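Local coordinates for probable amidase (Thermus thermophilus, PDB 2DC0), which is a probable amidase of the amidase signature family, an alpha/beta protein built around one large mixed beta sheet flanked by helices, at residues 75-78 with 82-85; 99-104 with 109-114; 243-248 with 351-356; 368-373 with 378-383. All coordinates share one frame; numbering follows the deposited sequence.

Contact 1: residues 75-78 with 82-85; sequences LFPV and PTRA
Thr83 meets Pro77 through its hydroxyl and Leu75 through its methyl. Thr83 OG1 lies 3.4 Å from Pro77 CA and also comes up against the proline ring, 3.9 Å from Pro77 CB. The other branch, Thr83 CG2, rests 4.1 Å from Leu75 CA. With chi1 at -58°, the methyl is anti to the backbone N and the hydroxyl is anti to the carbonyl carbon. The two branches therefore spread along the 75-78 backbone, one to each end of the Leu75 to Pro77 run. No direct hydrogen bond joins the segments. A water does this instead. It accepts from Val78 N at 2.8 Å and is hydrogen-bonded to Thr83 OG1 at 3.0 Å. A third, weak bond runs from the water to Pro82 O.

The next shell holds each segment in place. Leu75 CD1 sits 3.5 Å above the plane of the Phe76 ring, over its centre. That ring also packs on Leu164 and Thr166 of strand 163-166 and on Val101, while Lys114 NZ bonds to Phe76 O. On the other segment, Asp74 OD2 accepts from Arg84 N and, weakly, from Ala85 N, which probably helps to hold the backbone just after Thr83.

Both segments belong to the long loop between strand 69-73 and helix 99-106. The chemistry is that of a folded loop rather than of a sheet. The threonine hydroxyl and methyl pack on the facing chain, and a water supplies a partner for both the Val78 amide and the hydroxyl.

Contact 2: residues 99-104 with 109-114; sequences RAVRRL and ALLFAK
Leu111 pushes its forked end toward helix 99-106, against Val101 and Leu104, which are spaced three residues apart on one side of the helix. The fork fits the helix surface between these two residues, one prong to each. One prong, Leu111 CD1, presses on Val101 CG1 at 3.5 Å. This is tighter than usual for two carbons. The other prong, Leu111 CD2, meets Leu104 CD1 at 4.1 Å, and these two leucine side chains are turned at about a right angle. Val101 CG1 is the branch anti to the backbone N (chi1 169°), which brings it to Leu111.

Ala109, just before the strand, makes a smaller bump. Its CB fits against the end of Leu104, 3.3 Å from Leu104 O and 4.3 Å from Leu104 CB. The same carbonyl takes the one hydrogen bond of the contact, from Ala109 N to Leu104 O at 3.2 Å, with an N-H...O angle of 156°.

Val101 also touches Val72, and Leu104 touches Leu70, both on strand 69-73. The helix thus packs on both strands of its beta-alpha-beta unit. The chemistry is almost wholly apolar: branched carbon ends fit the helix to the sheet, and a single backbone bond ties the turn between helix and strand.

Contact 3: residues 243-248 with 351-356; sequences DFLEGR and LLLPVQ
Leu353 reaches from its strand to Leu245, and its side chain can be followed outward. The first carbon, Leu353 CB, touches both prongs of Leu245. It is 4.0 Å from Leu245 CD1 and 4.1 Å from Leu245 CD2. At Leu353 CG the chain turns, because chi1 of 64° puts this atom between the backbone N and the carbonyl carbon. From there the branch Leu353 CD1 runs on to two partners. It is 4.2 Å from Leu245 CD2, and 4.3 Å from Phe244 CE2, which it approaches obliquely to the ring. The next residue widens the patch: Pro354 CD lies 4.3 Å from Leu245 CD1.

No hydrogen bond crosses the contact. Several polar groups of 243-248 bond within the segment or beyond it. Arg248 N bonds to Leu245 O at 2.8 Å and closes a type II turn after the helix. Gly247 carries the positive phi of 73° that this turn needs. Asp243 is held by Ser275 and by the backbone N of Leu276.

Phe257 of helix 251-263 touches both Leu245 and Pro354. Strand 350-354 lies between strands 406-413 and 237-240 and is parallel to the latter. The short helix 242-245 follows strand 237-240 closely. The arrangement is that of an alpha/beta fold, in which a short helix leaving one parallel strand packs on the end of its neighbour.

Contact 4: residues 368-373 with 378-383; sequences VELESG and REAFIT
The Phe381 ring takes Val368 at its edge. Val368 CG1 lies near the ring plane, 3.9 Å from Phe381 CE2. Two other aromatic rings meet the same phenyl: His377, with planes at about 35°, and Phe178, steeply inclined at about 75°. The ring is thus placed among aromatic neighbours while its edge serves the strand. Its chi1 of -73° sets CG anti to the carbonyl carbon, and the CE2 edge of the ring comes nearer to the strand than the direction of its CB suggests.

The second branch of the valine has a different partner. Val368 CG2 sits 3.7 Å from Ala380 CB. Two residues along the strand, Leu370 CD1 lies 4.2 Å from Ala380 CB. The small alanine thus receives two branched side chains. The axes of the short segments, strand 368-370 and helix 378-382, approach to 9.7 Å.

Leu370 and Gly373 close the turn with two backbone hydrogen bonds, each of 3.0 Å: Leu370 N to Gly373 O, and Gly373 N to Leu370 O. The residues between them, Glu371 and Ser372, form a type I turn. This is a beta hairpin with a two-residue loop, whose first strand packs on the helix that directly follows its second strand.

How the contacts relate
The contacts form two pairs. Contacts 1 and 2 touch each other, as do contacts 3 and 4, and the pairs lie more than 30 Å apart between centres. Contacts 2 and 3 reach the same large sheet on opposite sides of the chain's centre. Each packs a helix on a strand of that sheet. Contact 4 involves a separate small hairpin, and contact 1 lies in a loop. All four are mainly buried where they touch, with exposed residues such as Pro82, Glu246 and Ser372 at their margins. Within contact 3 and within contact 4 the segments meet through apolar groups alone, whereas a probable hydrogen bond from Ser372 to Gly247 links the two. Contact 2 adds a backbone bond, and contact 1 uses a water.

Contact 1: residues 75-78 with 82-85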
loop_
_atom_site.group_PDB
_atom_site.type_symbol
_atom_site.label_atom_id
_atom_site.label_comp_id
_atom_site.label_asym_id
_atom_site.label_seq_id
_atom_site.Cartn_x
_atom_site.Cartn_y
_atom_site.Cartn_z
ATOM N N LEU A 75 -2.956 -1.414 -26.550
ATOM C CA LEU A 75 -1.864 -2.044 -25.810
ATOM C C LEU A 75 -2.361 -3.403 -25.331
ATOM O O LEU A 75 -1.598 -4.200 -24.784
ATOM C CB LEU A 75 -1.404 -1.181 -24.625
ATOM C CG LEU A 75 -2.384 -0.719 -23.539
ATOM C CD1 LEU A 75 -2.799 -1.876 -22.644
ATOM C CD2 LEU A 75 -1.687 0.361 -22.711
ATOM N N PHE A 76 -3.655 -3.648 -25.545
ATOM C CA PHE A 76 -4.314 -4.904 -25.188
ATOM C C PHE A 76 -4.444 -5.742 -26.468
ATOM O O PHE A 76 -5.081 -5.318 -27.435
ATOM C CB PHE A 76 -5.738 -4.660 -24.666
ATOM C CG PHE A 76 -5.812 -4.091 -23.274
ATOM C CD1 PHE A 76 -5.534 -4.882 -22.162
ATOM C CD2 PHE A 76 -6.219 -2.773 -23.073
ATOM C CE1 PHE A 76 -5.666 -4.367 -20.865
ATOM C CE2 PHE A 76 -6.355 -2.248 -21.785
ATOM C CZ PHE A 76 -6.077 -3.044 -20.678
ATOM N N PRO A 77 -3.834 -6.931 -26.501
ATOM C CA PRO A 77 -3.965 -7.738 -27.718
ATOM C C PRO A 77 -5.417 -8.183 -27.917
ATOM O O PRO A 77 -6.110 -8.531 -26.961
ATOM C CB PRO A 77 -3.029 -8.911 -27.448
ATOM C CG PRO A 77 -1.943 -8.264 -26.633
ATOM C CD PRO A 77 -2.742 -7.439 -25.654
ATOM N N VAL A 78 -5.879 -8.143 -29.160
ATOM C CA VAL A 78 -7.238 -8.561 -29.486
ATOM C C VAL A 78 -7.120 -9.517 -30.669
ATOM O O VAL A 78 -6.380 -9.250 -31.614
ATOM C CB VAL A 78 -8.125 -7.346 -29.884
ATOM C CG1 VAL A 78 -9.473 -7.822 -30.398
ATOM C CG2 VAL A 78 -8.319 -6.425 -28.687
ATOM N N PRO A 82 -3.852 -6.288 -34.977
ATOM C CA PRO A 82 -2.456 -6.042 -34.601
ATOM C C PRO A 82 -2.382 -5.160 -33.354
ATOM O O PRO A 82 -3.322 -4.423 -33.054
ATOM C CB PRO A 82 -1.891 -5.335 -35.831
ATOM C CG PRO A 82 -3.072 -4.545 -36.316
ATOM C CD PRO A 82 -4.188 -5.584 -36.227
ATOM N N THR A 83 -1.270 -5.247 -32.628
ATOM C CA THR A 83 -1.044 -4.436 -31.427
ATOM C C THR A 83 0.201 -3.593 -31.698
ATOM O O THR A 83 1.292 -4.137 -31.848
ATOM C CB THR A 83 -0.784 -5.322 -30.181
ATOM O OG1 THR A 83 -1.897 -6.205 -29.973
ATOM C CG2 THR A 83 -0.602 -4.452 -28.938
ATOM N N ARG A 84 0.040 -2.273 -31.764
ATOM C CA ARG A 84 1.164 -1.380 -32.058
ATOM C C ARG A 84 1.571 -0.450 -30.919
ATOM O O ARG A 84 2.670 0.103 -30.927
ATOM C CB ARG A 84 0.854 -0.554 -33.311
ATOM C CG ARG A 84 0.873 -1.370 -34.595
ATOM C CD ARG A 84 0.472 -0.542 -35.817
ATOM N NE ARG A 84 1.255 0.688 -35.967
ATOM C CZ ARG A 84 0.864 1.887 -35.538
ATOM N NH1 ARG A 84 -0.311 2.030 -34.927
ATOM N NH2 ARG A 84 1.647 2.946 -35.729
ATOM N N ALA A 85 0.682 -0.270 -29.947
ATOM C CA ALA A 85 0.966 0.572 -28.780
ATOM C C ALA A 85 1.388 2.000 -29.125
ATOM O O ALA A 85 2.147 2.632 -28.378
ATOM C CB ALA A 85 2.042 -0.092 -27.915
HETATM O O HOH W 1 -4.714 -6.404 -31.009
#

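Contact 2: residues 99-104 with 109-114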
loop_
_atom_site.group_PDB
_atom_site.type_symbol
_atom_site.label_atom_id
_atom_site.label_comp_id
_atom_site.label_asym_id
_atom_site.label_seq_id
_atom_site.Cartn_x
_atom_site.Cartn_y
_atom_site.Cartn_z
ATOM N N ARG A 99 -6.049 -10.884 -21.156
ATOM C CA ARG A 99 -7.044 -11.475 -20.272
ATOM C C ARG A 99 -8.291 -10.611 -20.147
ATOM O O ARG A 99 -9.412 -11.123 -20.166
ATOM C CB ARG A 99 -6.458 -11.703 -18.879
ATOM C CG ARG A 99 -7.399 -12.447 -17.952
ATOM C CD ARG A 99 -7.521 -13.904 -18.370
ATOM N NE ARG A 99 -8.463 -14.650 -17.536
ATOM C CZ ARG A 99 -9.786 -14.611 -17.674
ATOM N NH1 ARG A 99 -10.339 -13.863 -18.616
ATOM N NH2 ARG A 99 -10.560 -15.325 -16.868
ATOM N N ALA A 100 -8.102 -9.303 -20.010
ATOM C CA ALA A 100 -9.240 -8.397 -19.871
ATOM C C ALA A 100 -10.122 -8.401 -21.115
ATOM O O ALA A 100 -11.340 -8.243 -21.022
ATOM C CB ALA A 100 -8.751 -6.980 -19.572
ATOM N N VAL A 101 -9.500 -8.565 -22.279
ATOM C CA VAL A 101 -10.223 -8.608 -23.550
ATOM C C VAL A 101 -11.048 -9.896 -23.613
ATOM O O VAL A 101 -12.194 -9.894 -24.066
ATOM C CB VAL A 101 -9.228 -8.541 -24.742
ATOM C CG1 VAL A 101 -9.938 -8.850 -26.059
ATOM C CG2 VAL A 101 -8.609 -7.142 -24.809
ATOM N N ARG A 102 -10.461 -10.993 -23.145
ATOM C CA ARG A 102 -11.152 -12.275 -23.126
ATOM C C ARG A 102 -12.408 -12.156 -22.265
ATOM O O ARG A 102 -13.431 -12.772 -22.561
ATOM C CB ARG A 102 -10.231 -13.363 -22.566
ATOM C CG ARG A 102 -10.889 -14.725 -22.430
ATOM C CD ARG A 102 -9.882 -15.805 -22.046
ATOM N NE ARG A 102 -8.880 -16.009 -23.090
ATOM C CZ ARG A 102 -7.714 -15.369 -23.160
ATOM N NH1 ARG A 102 -7.383 -14.474 -22.238
ATOM N NH2 ARG A 102 -6.876 -15.621 -24.161
ATOM N N ARG A 103 -12.327 -11.364 -21.199
ATOM C CA ARG A 103 -13.474 -11.158 -20.320
ATOM C C ARG A 103 -14.599 -10.514 -21.121
ATOM O O ARG A 103 -15.754 -10.919 -21.023
ATOM C CB ARG A 103 -13.101 -10.244 -19.148
ATOM C CG ARG A 103 -12.320 -10.921 -18.025
ATOM C CD ARG A 103 -13.217 -11.851 -17.225
ATOM N NE ARG A 103 -12.510 -12.522 -16.135
ATOM C CZ ARG A 103 -13.079 -13.395 -15.309
ATOM N NH1 ARG A 103 -14.364 -13.697 -15.447
ATOM N NH2 ARG A 103 -12.370 -13.971 -14.348
ATOM N N LEU A 104 -14.252 -9.513 -21.923
ATOM C CA LEU A 104 -15.239 -8.815 -22.731
ATOM C C LEU A 104 -15.773 -9.708 -23.845
ATOM O O LEU A 104 -16.983 -9.796 -24.052
ATOM C CB LEU A 104 -14.632 -7.546 -23.336
ATOM C CG LEU A 104 -14.169 -6.447 -22.368
ATOM C CD1 LEU A 104 -13.496 -5.346 -23.163
ATOM C CD2 LEU A 104 -15.350 -5.889 -21.578
ATOM N N ALA A 109 -19.342 -9.337 -26.162
ATOM C CA ALA A 109 -19.114 -8.018 -26.727
ATOM C C ALA A 109 -18.549 -8.079 -28.136
ATOM O O ALA A 109 -17.816 -9.001 -28.494
ATOM C CB ALA A 109 -18.169 -7.221 -25.830
ATOM N N LEU A 110 -18.906 -7.089 -28.942
ATOM C CA LEU A 110 -18.403 -7.007 -30.303
ATOM C C LEU A 110 -17.257 -6.005 -30.295
ATOM O O LEU A 110 -17.478 -4.792 -30.327
ATOM C CB LEU A 110 -19.509 -6.546 -31.254
ATOM C CG LEU A 110 -19.079 -6.253 -32.693
ATOM C CD1 LEU A 110 -18.368 -7.453 -33.286
ATOM C CD2 LEU A 110 -20.306 -5.890 -33.521
ATOM N N LEU A 111 -16.032 -6.516 -30.222
ATOM C CA LEU A 111 -14.840 -5.669 -30.212
ATOM C C LEU A 111 -14.499 -5.405 -31.671
ATOM O O LEU A 111 -13.986 -6.287 -32.359
ATOM C CB LEU A 111 -13.691 -6.404 -29.512
ATOM C CG LEU A 111 -14.043 -6.983 -28.133
ATOM C CD1 LEU A 111 -12.888 -7.816 -27.600
ATOM C CD2 LEU A 111 -14.374 -5.852 -27.174
ATOM N N PHE A 112 -14.771 -4.192 -32.143
ATOM C CA PHE A 112 -14.541 -3.876 -33.547
ATOM C C PHE A 112 -13.347 -2.997 -33.904
ATOM O O PHE A 112 -13.078 -2.778 -35.086
ATOM C CB PHE A 112 -15.802 -3.244 -34.141
ATOM C CG PHE A 112 -16.111 -1.880 -33.590
ATOM C CD1 PHE A 112 -15.809 -0.734 -34.321
ATOM C CD2 PHE A 112 -16.670 -1.741 -32.327
ATOM C CE1 PHE A 112 -16.058 0.530 -33.797
ATOM C CE2 PHE A 112 -16.924 -0.480 -31.791
ATOM C CZ PHE A 112 -16.618 0.654 -32.528
ATOM N N ALA A 113 -12.626 -2.486 -32.917
ATOM C CA ALA A 113 -11.494 -1.636 -33.247
ATOM C C ALA A 113 -10.539 -1.364 -32.106
ATOM O O ALA A 113 -10.904 -1.457 -30.934
ATOM C CB ALA A 113 -12.000 -0.307 -33.822
ATOM N N LYS A 114 -9.306 -1.024 -32.469
ATOM C CA LYS A 114 -8.277 -0.693 -31.493
ATOM C C LYS A 114 -8.226 0.826 -31.521
ATOM O O LYS A 114 -8.329 1.422 -32.591
ATOM C CB LYS A 114 -6.918 -1.272 -31.908
ATOM C CG LYS A 114 -6.919 -2.785 -32.142
ATOM C CD LYS A 114 -7.274 -3.535 -30.873
ATOM C CE LYS A 114 -6.172 -3.400 -29.831
ATOM N NZ LYS A 114 -6.748 -3.546 -28.479
#

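Contact 3: residues 243-248 with 351-356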
loop_
_atom_site.group_PDB
_atom_site.type_symbol
_atom_site.label_atom_id
_atom_site.label_comp_id
_atom_site.label_asym_id
_atom_site.label_seq_id
_atom_site.Cartn_x
_atom_site.Cartn_y
_atom_site.Cartn_z
ATOM N N ASP A 243 -5.147 21.599 1.107
ATOM C CA ASP A 243 -3.711 21.852 1.124
ATOM C C ASP A 243 -3.034 21.248 -0.112
ATOM O O ASP A 243 -2.167 21.876 -0.725
ATOM C CB ASP A 243 -3.058 21.367 2.448
ATOM C CG ASP A 243 -3.255 19.871 2.733
ATOM O OD1 ASP A 243 -4.022 19.183 2.029
ATOM O OD2 ASP A 243 -2.628 19.386 3.700
ATOM N N PHE A 244 -3.462 20.051 -0.502
ATOM C CA PHE A 244 -2.915 19.392 -1.683
ATOM C C PHE A 244 -3.247 20.186 -2.952
ATOM O O PHE A 244 -2.428 20.289 -3.871
ATOM C CB PHE A 244 -3.495 17.981 -1.817
ATOM C CG PHE A 244 -3.034 17.250 -3.045
ATOM C CD1 PHE A 244 -1.731 16.780 -3.143
ATOM C CD2 PHE A 244 -3.900 17.054 -4.118
ATOM C CE1 PHE A 244 -1.294 16.122 -4.298
ATOM C CE2 PHE A 244 -3.476 16.399 -5.279
ATOM C CZ PHE A 244 -2.174 15.935 -5.367
ATOM N N LEU A 245 -4.450 20.749 -2.998
ATOM C CA LEU A 245 -4.906 21.509 -4.171
ATOM C C LEU A 245 -4.404 22.944 -4.243
ATOM O O LEU A 245 -4.447 23.576 -5.301
ATOM C CB LEU A 245 -6.435 21.520 -4.216
ATOM C CG LEU A 245 -7.127 20.172 -4.437
ATOM C CD1 LEU A 245 -8.632 20.343 -4.274
ATOM C CD2 LEU A 245 -6.792 19.642 -5.824
ATOM N N GLU A 246 -3.936 23.456 -3.115
ATOM C CA GLU A 246 -3.436 24.818 -3.043
ATOM C C GLU A 246 -2.483 25.171 -4.188
ATOM O O GLU A 246 -1.413 24.586 -4.324
ATOM C CB GLU A 246 -2.746 25.018 -1.696
ATOM C CG GLU A 246 -2.311 26.433 -1.422
ATOM C CD GLU A 246 -1.938 26.628 0.027
ATOM O OE1 GLU A 246 -2.854 26.675 0.874
ATOM O OE2 GLU A 246 -0.731 26.716 0.326
ATOM N N GLY A 247 -2.899 26.127 -5.016
ATOM C CA GLY A 247 -2.082 26.571 -6.131
ATOM C C GLY A 247 -1.960 25.627 -7.318
ATOM O O GLY A 247 -1.241 25.924 -8.271
ATOM N N ARG A 248 -2.666 24.503 -7.295
ATOM C CA ARG A 248 -2.561 23.555 -8.398
ATOM C C ARG A 248 -3.742 23.537 -9.365
ATOM O O ARG A 248 -3.801 22.707 -10.268
ATOM C CB ARG A 248 -2.300 22.149 -7.852
ATOM C CG ARG A 248 -0.957 22.034 -7.129
ATOM C CD ARG A 248 -0.445 20.605 -7.103
ATOM N NE ARG A 248 0.822 20.462 -6.383
ATOM C CZ ARG A 248 2.028 20.733 -6.880
ATOM N NH1 ARG A 248 2.167 21.175 -8.124
ATOM N NH2 ARG A 248 3.107 20.548 -6.126
ATOM N N LEU A 351 -12.975 11.237 -1.231
ATOM C CA LEU A 351 -12.345 12.526 -1.423
ATOM C C LEU A 351 -12.870 13.026 -2.757
ATOM O O LEU A 351 -13.196 12.231 -3.641
ATOM C CB LEU A 351 -10.819 12.396 -1.509
ATOM C CG LEU A 351 -10.102 11.740 -0.329
ATOM C CD1 LEU A 351 -8.595 11.871 -0.512
ATOM C CD2 LEU A 351 -10.547 12.396 0.967
ATOM N N LEU A 352 -12.966 14.345 -2.878
ATOM C CA LEU A 352 -13.402 15.000 -4.102
ATOM C C LEU A 352 -12.345 16.031 -4.478
ATOM O O LEU A 352 -11.826 16.738 -3.616
ATOM C CB LEU A 352 -14.726 15.738 -3.900
ATOM C CG LEU A 352 -16.020 14.955 -3.698
ATOM C CD1 LEU A 352 -17.204 15.926 -3.708
ATOM C CD2 LEU A 352 -16.170 13.933 -4.824
ATOM N N LEU A 353 -12.030 16.105 -5.766
ATOM C CA LEU A 353 -11.068 17.073 -6.292
ATOM C C LEU A 353 -11.134 16.998 -7.812
ATOM O O LEU A 353 -11.418 15.942 -8.371
ATOM C CB LEU A 353 -9.642 16.753 -5.828
ATOM C CG LEU A 353 -9.021 15.432 -6.300
ATOM C CD1 LEU A 353 -7.495 15.572 -6.412
ATOM C CD2 LEU A 353 -9.388 14.334 -5.317
ATOM N N PRO A 354 -10.882 18.115 -8.500
ATOM C CA PRO A 354 -10.928 18.098 -9.963
ATOM C C PRO A 354 -9.947 17.067 -10.514
ATOM O O PRO A 354 -8.960 16.719 -9.858
ATOM C CB PRO A 354 -10.521 19.518 -10.337
ATOM C CG PRO A 354 -11.009 20.320 -9.185
ATOM C CD PRO A 354 -10.589 19.469 -8.006
ATOM N N VAL A 355 -10.215 16.580 -11.719
ATOM C CA VAL A 355 -9.336 15.602 -12.339
ATOM C C VAL A 355 -8.305 16.340 -13.195
ATOM O O VAL A 355 -7.310 15.757 -13.623
ATOM C CB VAL A 355 -10.129 14.624 -13.230
ATOM C CG1 VAL A 355 -10.541 15.306 -14.524
ATOM C CG2 VAL A 355 -9.292 13.387 -13.510
ATOM N N GLN A 356 -8.554 17.629 -13.422
ATOM C CA GLN A 356 -7.688 18.481 -14.231
ATOM C C GLN A 356 -7.738 19.918 -13.684
ATOM O O GLN A 356 -8.746 20.336 -13.105
ATOM C CB GLN A 356 -8.187 18.467 -15.681
ATOM C CG GLN A 356 -9.645 18.919 -15.788
ATOM C CD GLN A 356 -10.299 18.525 -17.089
ATOM O OE1 GLN A 356 -10.082 19.144 -18.134
ATOM N NE2 GLN A 356 -11.098 17.476 -17.038
#

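Contact 4: residues 368-373 with 378-383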
loop_
_atom_site.group_PDB
_atom_site.type_symbol
_atom_site.label_atom_id
_atom_site.label_comp_id
_atom_site.label_asym_id
_atom_site.label_seq_id
_atom_site.Cartn_x
_atom_site.Cartn_y
_atom_site.Cartn_z
ATOM N N VAL A 368 1.338 26.064 -18.996
ATOM C CA VAL A 368 -0.002 26.553 -18.730
ATOM C C VAL A 368 -0.027 27.537 -17.571
ATOM O O VAL A 368 0.953 27.688 -16.836
ATOM C CB VAL A 368 -0.957 25.391 -18.413
ATOM C CG1 VAL A 368 -0.968 24.407 -19.569
ATOM C CG2 VAL A 368 -0.527 24.697 -17.117
ATOM N N GLU A 369 -1.164 28.198 -17.416
ATOM C CA GLU A 369 -1.352 29.179 -16.362
ATOM C C GLU A 369 -2.215 28.647 -15.225
ATOM O O GLU A 369 -3.409 28.411 -15.405
ATOM C CB GLU A 369 -2.007 30.441 -16.933
ATOM C CG GLU A 369 -1.036 31.550 -17.291
ATOM C CD GLU A 369 -0.267 32.048 -16.081
ATOM O OE1 GLU A 369 -0.911 32.435 -15.080
ATOM O OE2 GLU A 369 0.981 32.047 -16.133
ATOM N N LEU A 370 -1.607 28.452 -14.061
ATOM C CA LEU A 370 -2.343 27.991 -12.892
ATOM C C LEU A 370 -2.559 29.207 -12.000
ATOM O O LEU A 370 -1.987 30.269 -12.245
ATOM C CB LEU A 370 -1.553 26.931 -12.120
ATOM C CG LEU A 370 -1.231 25.631 -12.861
ATOM C CD1 LEU A 370 -0.556 24.658 -11.907
ATOM C CD2 LEU A 370 -2.519 25.029 -13.418
ATOM N N GLU A 371 -3.374 29.049 -10.964
ATOM C CA GLU A 371 -3.655 30.145 -10.049
ATOM C C GLU A 371 -2.382 30.643 -9.360
ATOM O O GLU A 371 -2.331 31.773 -8.867
ATOM C CB GLU A 371 -4.699 29.704 -9.008
ATOM C CG GLU A 371 -4.224 28.633 -8.025
ATOM C CD GLU A 371 -5.372 27.820 -7.441
ATOM O OE1 GLU A 371 -6.488 28.365 -7.326
ATOM O OE2 GLU A 371 -5.161 26.639 -7.085
ATOM N N SER A 372 -1.349 29.807 -9.352
ATOM C CA SER A 372 -0.079 30.146 -8.715
ATOM C C SER A 372 1.026 30.541 -9.697
ATOM O O SER A 372 2.167 30.758 -9.291
ATOM C CB SER A 372 0.411 28.963 -7.881
ATOM O OG SER A 372 0.605 27.832 -8.712
ATOM N N GLY A 373 0.695 30.629 -10.982
ATOM C CA GLY A 373 1.689 30.998 -11.974
ATOM C C GLY A 373 1.878 29.946 -13.053
ATOM O O GLY A 373 1.183 28.930 -13.061
ATOM N N ARG A 378 3.016 18.747 -18.122
ATOM C CA ARG A 378 3.002 17.453 -17.451
ATOM C C ARG A 378 2.707 17.545 -15.963
ATOM O O ARG A 378 1.778 16.907 -15.474
ATOM C CB ARG A 378 4.328 16.711 -17.661
ATOM C CG ARG A 378 4.387 15.357 -16.944
ATOM C CD ARG A 378 5.551 14.494 -17.429
ATOM N NE ARG A 378 5.519 13.158 -16.840
ATOM C CZ ARG A 378 6.030 12.846 -15.651
ATOM N NH1 ARG A 378 6.627 13.770 -14.914
ATOM N NH2 ARG A 378 5.934 11.610 -15.189
ATOM N N GLU A 379 3.491 18.342 -15.244
ATOM C CA GLU A 379 3.296 18.467 -13.808
ATOM C C GLU A 379 1.937 19.067 -13.456
ATOM O O GLU A 379 1.335 18.694 -12.453
ATOM C CB GLU A 379 4.434 19.288 -13.177
ATOM C CG GLU A 379 4.334 19.419 -11.655
ATOM C CD GLU A 379 5.652 19.813 -10.997
ATOM O OE1 GLU A 379 6.361 20.683 -11.544
ATOM O OE2 GLU A 379 5.970 19.261 -9.921
ATOM N N ALA A 380 1.442 19.988 -14.276
ATOM C CA ALA A 380 0.139 20.586 -13.999
ATOM C C ALA A 380 -1.004 19.576 -14.182
ATOM O O ALA A 380 -1.933 19.531 -13.371
ATOM C CB ALA A 380 -0.093 21.794 -14.904
ATOM N N PHE A 381 -0.915 18.755 -15.227
ATOM C CA PHE A 381 -1.960 17.779 -15.557
ATOM C C PHE A 381 -1.815 16.343 -15.070
ATOM O O PHE A 381 -2.693 15.517 -15.328
ATOM C CB PHE A 381 -2.159 17.727 -17.069
ATOM C CG PHE A 381 -2.868 18.919 -17.629
ATOM C CD1 PHE A 381 -4.250 19.031 -17.527
ATOM C CD2 PHE A 381 -2.156 19.923 -18.278
ATOM C CE1 PHE A 381 -4.918 20.129 -18.066
ATOM C CE2 PHE A 381 -2.810 21.024 -18.820
ATOM C CZ PHE A 381 -4.195 21.129 -18.716
ATOM N N ILE A 382 -0.730 15.974 -14.440
ATOM C CA ILE A 382 -0.571 14.638 -13.882
ATOM C C ILE A 382 -0.567 14.634 -12.351
ATOM O O ILE A 382 -0.943 13.644 -11.720
ATOM C CB ILE A 382 0.729 13.977 -14.430
ATOM C CG1 ILE A 382 0.586 12.461 -14.438
ATOM C CG2 ILE A 382 1.929 14.391 -13.593
ATOM C CD1 ILE A 382 -0.388 11.948 -15.465
ATOM N N THR A 383 -0.171 15.754 -11.754
ATOM C CA THR A 383 -0.105 15.853 -10.298
ATOM C C THR A 383 -1.418 15.570 -9.570
ATOM O O THR A 383 -1.412 14.967 -8.495
ATOM C CB THR A 383 0.396 17.246 -9.855
ATOM O OG1 THR A 383 1.676 17.504 -10.447
ATOM C CG2 THR A 383 0.539 17.303 -8.341
#